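PDB 1QP8: formate dehydrogenase from Pyrobaculum aerophilum, which binds NADPH and probably acts as an NAD(P)H-dependent reductase of the D-isomer specific 2-hydroxyacid dehydrogenase family. Local coordinates for residues Y194-A198 / R222-R227. Sequence-based numbering, arbitrary orientation.
Sequences YQHLA and RILKER
One turn of helix, 194-197, packs against the C-terminal part of helix 217-226, with Tyr194 and Ile223 in register at a CA-CA distance of 6.5 Å; 345 Å² is buried in all. Backbone bonds define both pieces: Ala198 N to Tyr194 O (2.7 Å) closes the short turn, and Arg227 N to Ile223 O (2.8 Å) is a backbone bond near the C-terminal end of helix 217-226. Aromatic contacts centre on Tyr194, whose t rotamer (chi1 174°) carries the ring across the gap. The extended, all-t Arg222 lies over one ring face, giving a cation-pi contact (Arg222 CZ to the Tyr194 ring centroid, 3.6 Å) and a CH-pi contact from Arg222 CD at the same distance. A very short hydrogen bond from Tyr194 OH to Glu226 OE1 (2.4 Å) anchors the far end of the ring; within segment 222-227, Glu226 OE2 forms a salt bridge with Arg222 NE (3.2 Å). Arg227 extends to the backbone of Ala198, where its NH1 donates a hydrogen bond to Ala198 O (3.2 Å). Apolar packing fills the space between: Ile223 CB meets Tyr194 CE1 (3.7 Å) and Ile223 CD1 meets Leu197 CB (3.9 Å). The two helices flank strand 205-208 in sequence, joining consecutive connections of the parallel sheet in the Rossmann-type NAD(P)-binding domain, away from the cofactor site.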
loop_
_atom_site.group_PDB
_atom_site.type_symbol
_atom_site.label_atom_id
_atom_site.label_comp_id
_atom_site.label_asym_id
_atom_site.label_seq_id
_atom_site.Cartn_x
_atom_site.Cartn_y
_atom_site.Cartn_z
ATOM N N TYR A 194 -5.852 -25.639 -5.263
ATOM C CA TYR A 194 -5.440 -25.882 -3.886
ATOM C C TYR A 194 -3.964 -26.255 -3.794
ATOM O O TYR A 194 -3.183 -25.632 -3.071
ATOM C CB TYR A 194 -6.283 -27.002 -3.271
ATOM C CG TYR A 194 -5.785 -27.385 -1.905
ATOM C CD1 TYR A 194 -5.992 -26.555 -0.805
ATOM C CD2 TYR A 194 -5.010 -28.525 -1.729
ATOM C CE1 TYR A 194 -5.433 -26.846 0.430
ATOM C CE2 TYR A 194 -4.446 -28.825 -0.503
ATOM C CZ TYR A 194 -4.658 -27.984 0.571
ATOM O OH TYR A 194 -4.080 -28.288 1.778
ATOM N N GLN A 195 -3.602 -27.289 -4.540
ATOM C CA GLN A 195 -2.237 -27.790 -4.588
ATOM C C GLN A 195 -1.231 -26.678 -4.846
ATOM O O GLN A 195 -0.188 -26.619 -4.198
ATOM C CB GLN A 195 -2.155 -28.855 -5.674
ATOM C CG GLN A 195 -3.226 -28.667 -6.735
ATOM C CD GLN A 195 -3.423 -29.888 -7.599
ATOM O OE1 GLN A 195 -2.509 -30.314 -8.307
ATOM N NE2 GLN A 195 -4.623 -30.460 -7.550
ATOM N N HIS A 196 -1.552 -25.789 -5.783
ATOM C CA HIS A 196 -0.661 -24.682 -6.119
ATOM C C HIS A 196 -0.611 -23.680 -4.977
ATOM O O HIS A 196 0.472 -23.305 -4.515
ATOM C CB HIS A 196 -1.121 -24.006 -7.404
ATOM C CG HIS A 196 -1.479 -24.975 -8.485
ATOM N ND1 HIS A 196 -2.758 -25.462 -8.658
ATOM C CD2 HIS A 196 -0.715 -25.595 -9.414
ATOM C CE1 HIS A 196 -2.766 -26.338 -9.646
ATOM N NE2 HIS A 196 -1.538 -26.437 -10.123
ATOM N N LEU A 197 -1.784 -23.260 -4.515
ATOM C CA LEU A 197 -1.884 -22.315 -3.411
ATOM C C LEU A 197 -1.071 -22.830 -2.227
ATOM O O LEU A 197 -0.319 -22.078 -1.597
ATOM C CB LEU A 197 -3.346 -22.166 -2.992
ATOM C CG LEU A 197 -4.322 -21.499 -3.954
ATOM C CD1 LEU A 197 -5.749 -21.654 -3.435
ATOM C CD2 LEU A 197 -3.951 -20.031 -4.082
ATOM N N ALA A 198 -1.230 -24.122 -1.945
ATOM C CA ALA A 198 -0.541 -24.784 -0.842
ATOM C C ALA A 198 0.983 -24.754 -0.933
ATOM O O ALA A 198 1.665 -25.134 0.011
ATOM C CB ALA A 198 -1.018 -26.208 -0.739
ATOM N N ARG A 222 -10.836 -24.312 0.839
ATOM C CA ARG A 222 -10.151 -25.339 1.582
ATOM C C ARG A 222 -8.884 -24.877 2.257
ATOM O O ARG A 222 -8.681 -25.148 3.440
ATOM C CB ARG A 222 -9.825 -26.515 0.682
ATOM C CG ARG A 222 -8.784 -27.414 1.283
ATOM C CD ARG A 222 -8.550 -28.634 0.454
ATOM N NE ARG A 222 -7.325 -29.282 0.886
ATOM C CZ ARG A 222 -6.984 -30.523 0.576
ATOM N NH1 ARG A 222 -7.788 -31.264 -0.175
ATOM N NH2 ARG A 222 -5.834 -31.017 1.026
ATOM N N ILE A 223 -8.010 -24.197 1.525
ATOM C CA ILE A 223 -6.774 -23.765 2.155
ATOM C C ILE A 223 -7.060 -22.723 3.227
ATOM O O ILE A 223 -6.370 -22.671 4.244
ATOM C CB ILE A 223 -5.755 -23.199 1.145
ATOM C CG1 ILE A 223 -4.381 -23.136 1.814
ATOM C CG2 ILE A 223 -6.159 -21.812 0.684
ATOM C CD1 ILE A 223 -3.283 -22.609 0.927
ATOM N N LEU A 224 -8.082 -21.899 3.006
ATOM C CA LEU A 224 -8.428 -20.884 3.987
ATOM C C LEU A 224 -8.830 -21.554 5.275
ATOM O O LEU A 224 -8.472 -21.078 6.346
ATOM C CB LEU A 224 -9.563 -20.005 3.490
ATOM C CG LEU A 224 -9.091 -18.823 2.652
ATOM C CD1 LEU A 224 -10.279 -18.196 1.935
ATOM C CD2 LEU A 224 -8.394 -17.839 3.553
ATOM N N LYS A 225 -9.563 -22.663 5.174
ATOM C CA LYS A 225 -9.999 -23.393 6.368
ATOM C C LYS A 225 -8.882 -24.194 7.021
ATOM O O LYS A 225 -9.055 -24.703 8.126
ATOM C CB LYS A 225 -11.138 -24.351 6.039
ATOM C CG LYS A 225 -12.485 -23.693 5.849
ATOM C CD LYS A 225 -13.462 -24.665 5.229
ATOM C CE LYS A 225 -14.817 -24.020 5.012
ATOM N NZ LYS A 225 -15.690 -24.832 4.102
ATOM N N GLU A 226 -7.746 -24.319 6.343
ATOM C CA GLU A 226 -6.624 -25.066 6.896
ATOM C C GLU A 226 -5.554 -24.152 7.454
ATOM O O GLU A 226 -4.985 -24.422 8.508
ATOM C CB GLU A 226 -5.971 -25.951 5.838
ATOM C CG GLU A 226 -6.889 -26.941 5.159
ATOM C CD GLU A 226 -6.103 -27.910 4.308
ATOM O OE1 GLU A 226 -4.976 -27.540 3.907
ATOM O OE2 GLU A 226 -6.607 -29.023 4.039
ATOM N N ARG A 227 -5.257 -23.076 6.739
ATOM C CA ARG A 227 -4.226 -22.162 7.192
ATOM C C ARG A 227 -4.808 -20.841 7.670
ATOM O O ARG A 227 -5.092 -19.938 6.884
ATOM C CB ARG A 227 -3.190 -21.973 6.075
ATOM C CG ARG A 227 -2.450 -23.281 5.787
ATOM C CD ARG A 227 -2.135 -23.545 4.315
ATOM N NE ARG A 227 -0.838 -23.010 3.914
ATOM C CZ ARG A 227 -0.074 -23.537 2.964
ATOM N NH1 ARG A 227 -0.468 -24.623 2.312
ATOM N NH2 ARG A 227 1.086 -22.977 2.666
#